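Local atomic coordinates of disease resistance protein RRS1 (Arabidopsis thaliana, PDB entry 5W3X), a protein that binds W-box DNA as a transcription factor, takes part in resistance to fungal and bacterial pathogens, and with RPS4 elicits a hypersensitive response. Residues 16-21 / 52-57. Residues are numbered along the deposited sequence; the frame is centred on the assembly and turned at random.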
ATOM      1  N   GLU B  16       3.955  20.400  21.133  1.00 84.85           N
ATOM      2  CA  GLU B  16       2.845  20.616  20.222  1.00 85.80           C
ATOM      3  C   GLU B  16       1.593  21.051  20.972  1.00 89.35           C
ATOM      4  O   GLU B  16       1.324  20.596  22.087  1.00 91.95           O
ATOM      5  CB  GLU B  16       2.566  19.338  19.420  1.00 86.73           C
ATOM      6  CG  GLU B  16       2.128  19.572  17.979  1.00 90.34           C
ATOM      7  CD  GLU B  16       0.729  20.156  17.865  1.00 96.23           C
ATOM      8  OE1 GLU B  16       0.442  20.823  16.848  1.00 98.64           O
ATOM      9  OE2 GLU B  16      -0.085  19.947  18.789  1.00 98.58           O
ATOM     10  N   GLY B  17       0.850  21.960  20.357  1.00 86.50           N
ATOM     11  CA  GLY B  17      -0.402  22.442  20.901  1.00 80.76           C
ATOM     12  C   GLY B  17      -1.219  23.012  19.767  1.00 75.16           C
ATOM     13  O   GLY B  17      -0.687  23.716  18.917  1.00 73.90           O
ATOM     14  N   ASP B  18      -2.510  22.710  19.759  1.00 78.43           N
ATOM     15  CA  ASP B  18      -3.411  23.156  18.705  1.00 74.64           C
ATOM     16  C   ASP B  18      -4.737  23.569  19.297  1.00 72.97           C
ATOM     17  O   ASP B  18      -5.209  22.958  20.251  1.00 75.30           O
ATOM     18  CB  ASP B  18      -3.645  22.054  17.672  1.00 78.66           C
ATOM     19  CG  ASP B  18      -3.011  22.362  16.343  1.00 85.13           C
ATOM     20  OD1 ASP B  18      -2.180  23.291  16.291  1.00 89.41           O
ATOM     21  OD2 ASP B  18      -3.329  21.674  15.350  1.00 86.45           O
ATOM     22  N   LEU B  19      -5.338  24.611  18.739  1.00 72.53           N
ATOM     23  CA  LEU B  19      -6.653  25.043  19.188  1.00 76.60           C
ATOM     24  C   LEU B  19      -7.734  24.131  18.604  1.00 78.29           C
ATOM     25  O   LEU B  19      -8.926  24.370  18.797  1.00 84.78           O
ATOM     26  CB  LEU B  19      -6.907  26.500  18.795  1.00 75.91           C
ATOM     27  N   TRP B  20      -7.313  23.083  17.897  1.00 68.32           N
ATOM     28  CA  TRP B  20      -8.248  22.245  17.151  1.00 63.65           C
ATOM     29  C   TRP B  20      -8.235  20.767  17.543  1.00 60.80           C
ATOM     30  O   TRP B  20      -7.421  20.337  18.356  1.00 59.03           O
ATOM     31  CB  TRP B  20      -7.948  22.376  15.663  1.00 63.79           C
ATOM     32  CG  TRP B  20      -7.822  23.796  15.234  1.00 70.60           C
ATOM     33  CD1 TRP B  20      -6.673  24.525  15.144  1.00 72.45           C
ATOM     34  CD2 TRP B  20      -8.885  24.674  14.850  1.00 72.33           C
ATOM     35  NE1 TRP B  20      -6.952  25.800  14.717  1.00 73.94           N
ATOM     36  CE2 TRP B  20      -8.304  25.917  14.527  1.00 75.28           C
ATOM     37  CE3 TRP B  20     -10.271  24.526  14.741  1.00 72.50           C
ATOM     38  CZ2 TRP B  20      -9.061  27.007  14.104  1.00 76.49           C
ATOM     39  CZ3 TRP B  20     -11.021  25.610  14.321  1.00 76.59           C
ATOM     40  CH2 TRP B  20     -10.415  26.833  14.007  1.00 77.19           C
ATOM     41  N   THR B  21      -9.160  20.006  16.963  1.00 62.76           N
ATOM     42  CA  THR B  21      -9.248  18.566  17.185  1.00 65.49           C
ATOM     43  C   THR B  21      -8.960  17.793  15.898  1.00 64.82           C
ATOM     44  O   THR B  21      -9.415  18.173  14.818  1.00 55.82           O
ATOM     45  CB  THR B  21     -10.629  18.158  17.723  1.00 70.41           C
ATOM     46  OG1 THR B  21     -11.653  18.725  16.897  1.00 74.16           O
ATOM     47  CG2 THR B  21     -10.803  18.645  19.151  1.00 75.26           C
ATOM     48  N   ALA B  52      -9.446  21.050   6.702  1.00 51.76           N
ATOM     49  CA  ALA B  52      -8.187  21.318   7.381  1.00 49.54           C
ATOM     50  C   ALA B  52      -7.397  20.036   7.652  1.00 47.52           C
ATOM     51  O   ALA B  52      -7.919  19.079   8.221  1.00 46.46           O
ATOM     52  CB  ALA B  52      -8.445  22.069   8.676  1.00 53.17           C
ATOM     53  N   THR B  53      -6.143  20.022   7.212  1.00 46.73           N
ATOM     54  CA  THR B  53      -5.227  18.919   7.483  1.00 48.21           C
ATOM     55  C   THR B  53      -3.935  19.433   8.110  1.00 47.74           C
ATOM     56  O   THR B  53      -3.613  20.617   8.015  1.00 48.13           O
ATOM     57  CB  THR B  53      -4.878  18.149   6.206  1.00 47.57           C
ATOM     58  OG1 THR B  53      -4.176  19.024   5.322  1.00 47.74           O
ATOM     59  CG2 THR B  53      -6.139  17.665   5.512  1.00 44.18           C
ATOM     60  N   LYS B  54      -3.186  18.548   8.752  1.00 46.12           N
ATOM     61  CA  LYS B  54      -1.854  18.931   9.200  1.00 44.82           C
ATOM     62  C   LYS B  54      -0.873  17.771   9.138  1.00 44.86           C
ATOM     63  O   LYS B  54      -1.251  16.608   9.257  1.00 39.63           O
ATOM     64  CB  LYS B  54      -1.902  19.536  10.610  1.00 46.56           C
ATOM     65  CG  LYS B  54      -2.078  18.576  11.766  1.00 48.57           C
ATOM     66  CD  LYS B  54      -1.846  19.318  13.083  1.00 51.71           C
ATOM     67  CE  LYS B  54      -2.095  18.442  14.298  1.00 54.88           C
ATOM     68  NZ  LYS B  54      -1.824  19.191  15.560  1.00 57.28           N
ATOM     69  N   GLN B  55       0.390  18.124   8.909  1.00 42.82           N
ATOM     70  CA  GLN B  55       1.491  17.181   8.813  1.00 43.78           C
ATOM     71  C   GLN B  55       2.530  17.514   9.860  1.00 46.01           C
ATOM     72  O   GLN B  55       2.885  18.678  10.043  1.00 45.54           O
ATOM     73  CB  GLN B  55       2.134  17.244   7.431  1.00 46.47           C
ATOM     74  CG  GLN B  55       1.364  18.091   6.448  1.00 61.43           C
ATOM     75  CD  GLN B  55       0.238  17.316   5.845  1.00 64.64           C
ATOM     76  OE1 GLN B  55       0.406  16.144   5.518  1.00 72.65           O
ATOM     77  NE2 GLN B  55      -0.925  17.939   5.719  1.00 59.55           N
ATOM     78  N   VAL B  56       3.023  16.483  10.530  1.00 46.94           N
ATOM     79  CA  VAL B  56       3.940  16.652  11.644  1.00 42.26           C
ATOM     80  C   VAL B  56       5.165  15.774  11.452  1.00 45.40           C
ATOM     81  O   VAL B  56       5.037  14.567  11.252  1.00 40.99           O
ATOM     82  CB  VAL B  56       3.281  16.293  12.977  1.00 41.91           C
ATOM     83  CG1 VAL B  56       4.291  16.402  14.104  1.00 44.88           C
ATOM     84  CG2 VAL B  56       2.051  17.172  13.238  1.00 34.85           C
ATOM     85  N   GLN B  57       6.350  16.375  11.500  1.00 44.78           N
ATOM     86  CA  GLN B  57       7.578  15.606  11.337  1.00 44.23           C
ATOM     87  C   GLN B  57       8.732  16.205  12.127  1.00 46.26           C
ATOM     88  O   GLN B  57       9.081  17.369  11.933  1.00 49.05           O
ATOM     89  CB  GLN B  57       7.955  15.506   9.859  1.00 43.51           C
ATOM     90  CG  GLN B  57       9.197  14.660   9.612  1.00 44.21           C
ATOM     91  CD  GLN B  57       9.391  14.321   8.153  1.00 50.56           C
ATOM     92  OE1 GLN B  57       8.704  14.860   7.280  1.00 52.99           O
ATOM     93  NE2 GLN B  57      10.328  13.419   7.876  1.00 52.82           N
TER
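Lys54 reaches out from its strand to the loop 16-21 and brings its ammonium group to two carboxylates, those of Glu16 and Asp18. Both links are salt bridges with a hydrogen bond in them: NZ of Lys54 lies 2.9 Å from OD2 of Asp18 and 3.1 Å from OE1 of Glu16. Neither acid is met in its plane. The nitrogen stands above both carboxylates, 71° out of the plane at Asp18 and 59° at Glu16, so the pairing probably owes more to charge than to ideally directed bonds. The second oxygen of Glu16, OE2, stays 3.7 Å from NZ, leaving the grip one-sided.

Reach explains why the backbones can remain far apart, with 10.5 Å between the CA atoms of Asp18 and Lys54. Beyond CG the lysine chain is fully extended, whereas Glu16 bends at chi2 (-70°) to bring its carboxylate back toward the amine.

Apart from the ammonium group, the lysine meets the loop only through its outer methylenes, CD lying 3.6 Å from OD2 of Asp18. Aromatic residues also pack on this buried chain: Tyr40 and Tyr70 of the two flanking strands touch it, and Trp22 makes a cation-pi contact. Asp18 OD2 also receives a weak hydrogen bond from Trp22 NE1, which ties the acid to the start of strand 22-28.

The network fastens the loop preceding strand 22-28 across one face of the four-stranded antiparallel sheet that, with its zinc site, characterises the WRKY DNA-binding domain.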